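Local coordinates for intracellular protein transport protein USO1 (Saccharomyces cerevisiae S288c, PDB 6LSU) that is a membrane tether with a globular head and a coiled-coil tail, required for protein transport from the endoplasmic reticulum to the Golgi complex, at residues I402-Y414 with F495-D507. Sequence-based numbering, arbitrary orientation.
Sequences IPVVSILINWMLY and FKANLFEVLLNYD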
loop_
_atom_site.group_PDB
_atom_site.type_symbol
_atom_site.label_atom_id
_atom_site.label_comp_id
_atom_site.label_asym_id
_atom_site.label_seq_id
_atom_site.Cartn_x
_atom_site.Cartn_y
_atom_site.Cartn_z
ATOM N N ILE A 402 -9.192 18.822 -18.437
ATOM C CA ILE A 402 -7.748 19.023 -18.126
ATOM C C ILE A 402 -7.047 17.691 -18.292
ATOM O O ILE A 402 -7.556 16.656 -17.881
ATOM C CB ILE A 402 -7.549 19.630 -16.730
ATOM C CG1 ILE A 402 -8.262 20.987 -16.611
ATOM C CG2 ILE A 402 -6.080 19.753 -16.420
ATOM C CD1 ILE A 402 -9.673 20.897 -16.098
ATOM N N PRO A 403 -5.857 17.693 -18.913
ATOM C CA PRO A 403 -5.022 16.504 -18.988
ATOM C C PRO A 403 -4.607 16.027 -17.596
ATOM O O PRO A 403 -4.227 16.824 -16.775
ATOM C CB PRO A 403 -3.802 16.920 -19.784
ATOM C CG PRO A 403 -4.215 18.162 -20.472
ATOM C CD PRO A 403 -5.240 18.833 -19.578
ATOM N N VAL A 404 -4.742 14.711 -17.376
ATOM C CA VAL A 404 -4.378 14.022 -16.099
ATOM C C VAL A 404 -2.922 14.374 -15.751
ATOM O O VAL A 404 -2.632 14.768 -14.641
ATOM C CB VAL A 404 -4.703 12.533 -16.235
ATOM C CG1 VAL A 404 -3.620 11.586 -15.738
ATOM C CG2 VAL A 404 -6.019 12.255 -15.546
ATOM N N VAL A 405 -2.026 14.426 -16.702
ATOM C CA VAL A 405 -0.597 14.660 -16.337
ATOM C C VAL A 405 -0.460 16.057 -15.703
ATOM O O VAL A 405 0.250 16.183 -14.712
ATOM C CB VAL A 405 0.331 14.453 -17.531
ATOM C CG1 VAL A 405 1.749 14.858 -17.203
ATOM C CG2 VAL A 405 0.267 13.015 -17.971
ATOM N N SER A 406 -1.090 17.075 -16.290
ATOM C CA SER A 406 -1.183 18.445 -15.715
ATOM C C SER A 406 -1.698 18.406 -14.260
ATOM O O SER A 406 -0.991 18.960 -13.379
ATOM C CB SER A 406 -2.049 19.324 -16.615
ATOM O OG SER A 406 -1.357 19.539 -17.839
ATOM N N ILE A 407 -2.824 17.745 -13.967
ATOM C CA ILE A 407 -3.359 17.658 -12.567
ATOM C C ILE A 407 -2.310 17.035 -11.640
ATOM O O ILE A 407 -2.191 17.429 -10.549
ATOM C CB ILE A 407 -4.674 16.885 -12.480
ATOM C CG1 ILE A 407 -5.711 17.443 -13.450
ATOM C CG2 ILE A 407 -5.222 16.905 -11.044
ATOM C CD1 ILE A 407 -7.021 16.812 -13.272
ATOM N N LEU A 408 -1.599 16.017 -12.074
ATOM C CA LEU A 408 -0.603 15.363 -11.215
ATOM C C LEU A 408 0.445 16.406 -10.806
ATOM O O LEU A 408 0.732 16.531 -9.646
ATOM C CB LEU A 408 0.023 14.179 -11.956
ATOM C CG LEU A 408 -0.906 12.984 -12.114
ATOM C CD1 LEU A 408 -0.198 11.876 -12.865
ATOM C CD2 LEU A 408 -1.374 12.422 -10.777
ATOM N N ILE A 409 0.974 17.115 -11.782
ATOM C CA ILE A 409 2.079 18.088 -11.588
ATOM C C ILE A 409 1.565 19.208 -10.708
ATOM O O ILE A 409 2.245 19.604 -9.785
ATOM C CB ILE A 409 2.583 18.586 -12.941
ATOM C CG1 ILE A 409 3.284 17.426 -13.669
ATOM C CG2 ILE A 409 3.516 19.762 -12.710
ATOM C CD1 ILE A 409 3.714 17.737 -15.093
ATOM N N ASN A 410 0.325 19.597 -10.937
ATOM C CA ASN A 410 -0.268 20.673 -10.149
ATOM C C ASN A 410 -0.407 20.194 -8.705
ATOM O O ASN A 410 -0.085 20.958 -7.787
ATOM C CB ASN A 410 -1.588 21.058 -10.793
ATOM C CG ASN A 410 -2.259 22.073 -9.925
ATOM O OD1 ASN A 410 -3.007 21.702 -9.028
ATOM N ND2 ASN A 410 -1.853 23.304 -10.139
ATOM N N TRP A 411 -0.917 18.999 -8.496
ATOM C CA TRP A 411 -1.220 18.499 -7.136
ATOM C C TRP A 411 0.091 18.295 -6.414
ATOM O O TRP A 411 0.214 18.805 -5.267
ATOM C CB TRP A 411 -2.025 17.203 -7.165
ATOM C CG TRP A 411 -3.483 17.455 -7.311
ATOM C CD1 TRP A 411 -4.079 18.570 -7.799
ATOM C CD2 TRP A 411 -4.536 16.539 -7.002
ATOM N NE1 TRP A 411 -5.441 18.416 -7.813
ATOM C CE2 TRP A 411 -5.744 17.192 -7.293
ATOM C CE3 TRP A 411 -4.568 15.253 -6.476
ATOM C CZ2 TRP A 411 -6.968 16.578 -7.128
ATOM C CZ3 TRP A 411 -5.786 14.658 -6.282
ATOM C CH2 TRP A 411 -6.969 15.312 -6.606
ATOM N N MET A 412 1.027 17.647 -7.114
ATOM C CA MET A 412 2.384 17.393 -6.592
ATOM C C MET A 412 2.978 18.705 -6.043
ATOM O O MET A 412 3.565 18.652 -4.907
ATOM C CB MET A 412 3.303 16.806 -7.672
ATOM C CG MET A 412 4.519 16.228 -7.045
ATOM S SD MET A 412 5.665 15.557 -8.229
ATOM C CE MET A 412 5.701 16.919 -9.371
ATOM N N LEU A 413 2.900 19.801 -6.819
ATOM C CA LEU A 413 3.688 21.054 -6.583
ATOM C C LEU A 413 2.936 21.985 -5.633
ATOM O O LEU A 413 3.567 22.384 -4.637
ATOM C CB LEU A 413 3.920 21.816 -7.896
ATOM C CG LEU A 413 4.823 21.131 -8.905
ATOM C CD1 LEU A 413 4.984 21.966 -10.146
ATOM C CD2 LEU A 413 6.172 20.837 -8.294
ATOM N N TYR A 414 1.664 22.308 -5.945
ATOM C CA TYR A 414 0.918 23.420 -5.317
ATOM C C TYR A 414 -0.244 22.949 -4.435
ATOM O O TYR A 414 -1.064 23.834 -4.037
ATOM C CB TYR A 414 0.368 24.390 -6.374
ATOM C CG TYR A 414 1.392 24.883 -7.358
ATOM C CD1 TYR A 414 2.324 25.860 -7.031
ATOM C CD2 TYR A 414 1.433 24.334 -8.638
ATOM C CE1 TYR A 414 3.295 26.261 -7.947
ATOM C CE2 TYR A 414 2.391 24.731 -9.559
ATOM C CZ TYR A 414 3.334 25.687 -9.208
ATOM O OH TYR A 414 4.290 26.033 -10.120
ATOM N N PHE A 495 -4.380 26.870 -14.902
ATOM C CA PHE A 495 -3.649 26.744 -13.612
ATOM C C PHE A 495 -2.206 26.252 -13.847
ATOM O O PHE A 495 -1.871 25.764 -14.945
ATOM C CB PHE A 495 -4.410 25.811 -12.670
ATOM C CG PHE A 495 -4.455 24.352 -13.064
ATOM C CD1 PHE A 495 -3.459 23.771 -13.831
ATOM C CD2 PHE A 495 -5.470 23.537 -12.600
ATOM C CE1 PHE A 495 -3.498 22.429 -14.160
ATOM C CE2 PHE A 495 -5.506 22.193 -12.927
ATOM C CZ PHE A 495 -4.519 21.642 -13.708
ATOM N N LYS A 496 -1.380 26.297 -12.808
ATOM C CA LYS A 496 0.081 26.079 -12.891
ATOM C C LYS A 496 0.417 24.576 -12.948
ATOM O O LYS A 496 0.009 23.835 -12.056
ATOM C CB LYS A 496 0.750 26.729 -11.679
ATOM C CG LYS A 496 1.005 28.223 -11.811
ATOM C CD LYS A 496 1.157 28.943 -10.477
ATOM C CE LYS A 496 2.500 29.630 -10.303
ATOM N NZ LYS A 496 2.944 30.346 -11.526
ATOM N N ALA A 497 1.202 24.134 -13.932
ATOM C CA ALA A 497 1.727 22.743 -13.979
ATOM C C ALA A 497 3.137 22.697 -14.592
ATOM O O ALA A 497 3.415 21.688 -15.272
ATOM C CB ALA A 497 0.778 21.851 -14.746
ATOM N N ASN A 498 3.985 23.708 -14.343
ATOM C CA ASN A 498 5.312 23.828 -14.997
ATOM C C ASN A 498 6.438 23.715 -13.972
ATOM O O ASN A 498 6.455 24.445 -12.995
ATOM C CB ASN A 498 5.445 25.092 -15.856
ATOM C CG ASN A 498 6.624 24.969 -16.803
ATOM O OD1 ASN A 498 7.780 24.943 -16.380
ATOM N ND2 ASN A 498 6.355 24.764 -18.083
ATOM N N LEU A 499 7.328 22.769 -14.215
ATOM C CA LEU A 499 8.395 22.371 -13.272
ATOM C C LEU A 499 9.515 23.398 -13.383
ATOM O O LEU A 499 10.216 23.580 -12.389
ATOM C CB LEU A 499 8.905 20.965 -13.622
ATOM C CG LEU A 499 7.938 19.816 -13.362
ATOM C CD1 LEU A 499 8.358 18.542 -14.099
ATOM C CD2 LEU A 499 7.824 19.541 -11.890
ATOM N N PHE A 500 9.701 23.968 -14.579
ATOM C CA PHE A 500 10.736 24.990 -14.873
ATOM C C PHE A 500 10.373 26.289 -14.153
ATOM O O PHE A 500 11.245 26.949 -13.574
ATOM C CB PHE A 500 10.878 25.165 -16.368
ATOM C CG PHE A 500 11.649 24.051 -17.011
ATOM C CD1 PHE A 500 12.994 23.884 -16.742
ATOM C CD2 PHE A 500 11.041 23.188 -17.899
ATOM C CE1 PHE A 500 13.710 22.870 -17.360
ATOM C CE2 PHE A 500 11.753 22.149 -18.467
ATOM C CZ PHE A 500 13.089 22.005 -18.222
ATOM N N GLU A 501 9.084 26.602 -14.137
ATOM C CA GLU A 501 8.572 27.726 -13.349
ATOM C C GLU A 501 9.120 27.595 -11.927
ATOM O O GLU A 501 9.629 28.576 -11.438
ATOM C CB GLU A 501 7.048 27.753 -13.389
ATOM C CG GLU A 501 6.485 29.159 -13.459
ATOM C CD GLU A 501 5.036 29.234 -13.920
ATOM O OE1 GLU A 501 4.656 30.283 -14.495
ATOM O OE2 GLU A 501 4.291 28.246 -13.711
ATOM N N VAL A 502 9.033 26.422 -11.290
ATOM C CA VAL A 502 9.474 26.264 -9.878
ATOM C C VAL A 502 11.008 26.267 -9.840
ATOM O O VAL A 502 11.632 27.037 -9.089
ATOM C CB VAL A 502 8.894 24.990 -9.253
ATOM C CG1 VAL A 502 9.567 24.655 -7.928
ATOM C CG2 VAL A 502 7.388 25.111 -9.089
ATOM N N LEU A 503 11.618 25.454 -10.668
ATOM C CA LEU A 503 13.086 25.226 -10.584
ATOM C C LEU A 503 13.891 26.521 -10.855
ATOM O O LEU A 503 15.024 26.618 -10.320
ATOM C CB LEU A 503 13.471 24.171 -11.604
ATOM C CG LEU A 503 14.941 23.809 -11.591
ATOM C CD1 LEU A 503 15.228 22.980 -10.385
ATOM C CD2 LEU A 503 15.379 23.064 -12.834
ATOM N N LEU A 504 13.395 27.455 -11.673
ATOM C CA LEU A 504 14.220 28.560 -12.233
ATOM C C LEU A 504 13.652 29.931 -11.833
ATOM O O LEU A 504 14.126 30.946 -12.347
ATOM C CB LEU A 504 14.312 28.431 -13.773
ATOM C CG LEU A 504 14.969 27.156 -14.320
ATOM C CD1 LEU A 504 14.740 27.000 -15.817
ATOM C CD2 LEU A 504 16.470 27.141 -14.049
ATOM N N ASN A 505 12.632 29.972 -11.003
ATOM C CA ASN A 505 12.032 31.235 -10.511
ATOM C C ASN A 505 12.192 31.274 -9.007
ATOM O O ASN A 505 12.483 30.215 -8.397
ATOM C CB ASN A 505 10.571 31.464 -10.875
ATOM C CG ASN A 505 10.387 31.761 -12.349
ATOM O OD1 ASN A 505 11.324 31.591 -13.132
ATOM N ND2 ASN A 505 9.174 32.157 -12.744
ATOM N N TYR A 506 12.098 32.493 -8.478
ATOM C CA TYR A 506 12.268 32.789 -7.051
ATOM C C TYR A 506 10.858 32.867 -6.487
ATOM O O TYR A 506 9.996 33.526 -7.109
ATOM C CB TYR A 506 13.106 34.053 -6.847
ATOM C CG TYR A 506 13.194 34.446 -5.398
ATOM C CD1 TYR A 506 13.963 33.700 -4.506
ATOM C CD2 TYR A 506 12.423 35.485 -4.896
ATOM C CE1 TYR A 506 13.989 34.022 -3.160
ATOM C CE2 TYR A 506 12.441 35.814 -3.549
ATOM C CZ TYR A 506 13.230 35.085 -2.681
ATOM O OH TYR A 506 13.268 35.419 -1.358
ATOM N N ASP A 507 10.610 32.165 -5.386
ATOM C CA ASP A 507 9.308 32.269 -4.676
ATOM C C ASP A 507 9.657 32.690 -3.253
ATOM O O ASP A 507 10.326 31.910 -2.556
ATOM C CB ASP A 507 8.480 30.978 -4.793
ATOM C CG ASP A 507 7.059 31.069 -4.261
ATOM O OD1 ASP A 507 6.427 32.133 -4.405
ATOM O OD2 ASP A 507 6.597 30.084 -3.667
#
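Asn410 donates from ND2 to the backbone O of Lys496 at 2.7 Å, and this is the one hydrogen bond that joins helix 404-414 to residues 495-498, which cross it nearly at right angles. The bond is nearly straight (172° at the hydrogen) and lies in both the carbonyl plane and the amide plane of Asn410. With CG anti to the backbone N (chi1 175°), the asparagine reaches out to the crossing chain, and the same ND2 stands over one face of the Phe495 ring, offset toward its rim. Ser406 CB meets the edge of that ring, while Ile402 CG2 comes to 3.7 Å from Phe495 CZ.

Lys496 CD lies over one face of the Tyr414 ring, near its rim, with Leu413 CB over the opposite face; Lys496 CB approaches CE2. The lysine chain crosses the tyrosine at about a right angle, then bends so that its NZ forms a salt bridge with Glu501 OE2 at 3.3 Å. Val502 CG2 reaches the phenol end obliquely, 3.4 Å from Tyr414 OH.

Ala497 CB packs on the helix, 4.0 Å from Ile409 CG2. Deeper in, Leu413 crosses Leu499 at about a right angle, Leu413 CD1 4.1 Å from Leu499 CD2, and Met412 CE also reaches Leu499 CD2. Asn498 caps helix 499-504, its OD1 accepting from Glu501 N and more weakly from Phe500 N; Gln449 of helix 439-459 binds its ND2 as well as the backbone of Ala497 and Leu499.

The contact thus joins ARM repeats 7 and 8 of the globular head. The axes of helices 404-414 and 499-504 come no closer than 11.5 Å, at 26°, and residues 495-498 supply much of the contact. An apolar interior of leucine, isoleucine and valine is bordered by aromatic rings and one well-aligned hydrogen bond from the Asn410 amide, which holds the backbone at Lys496.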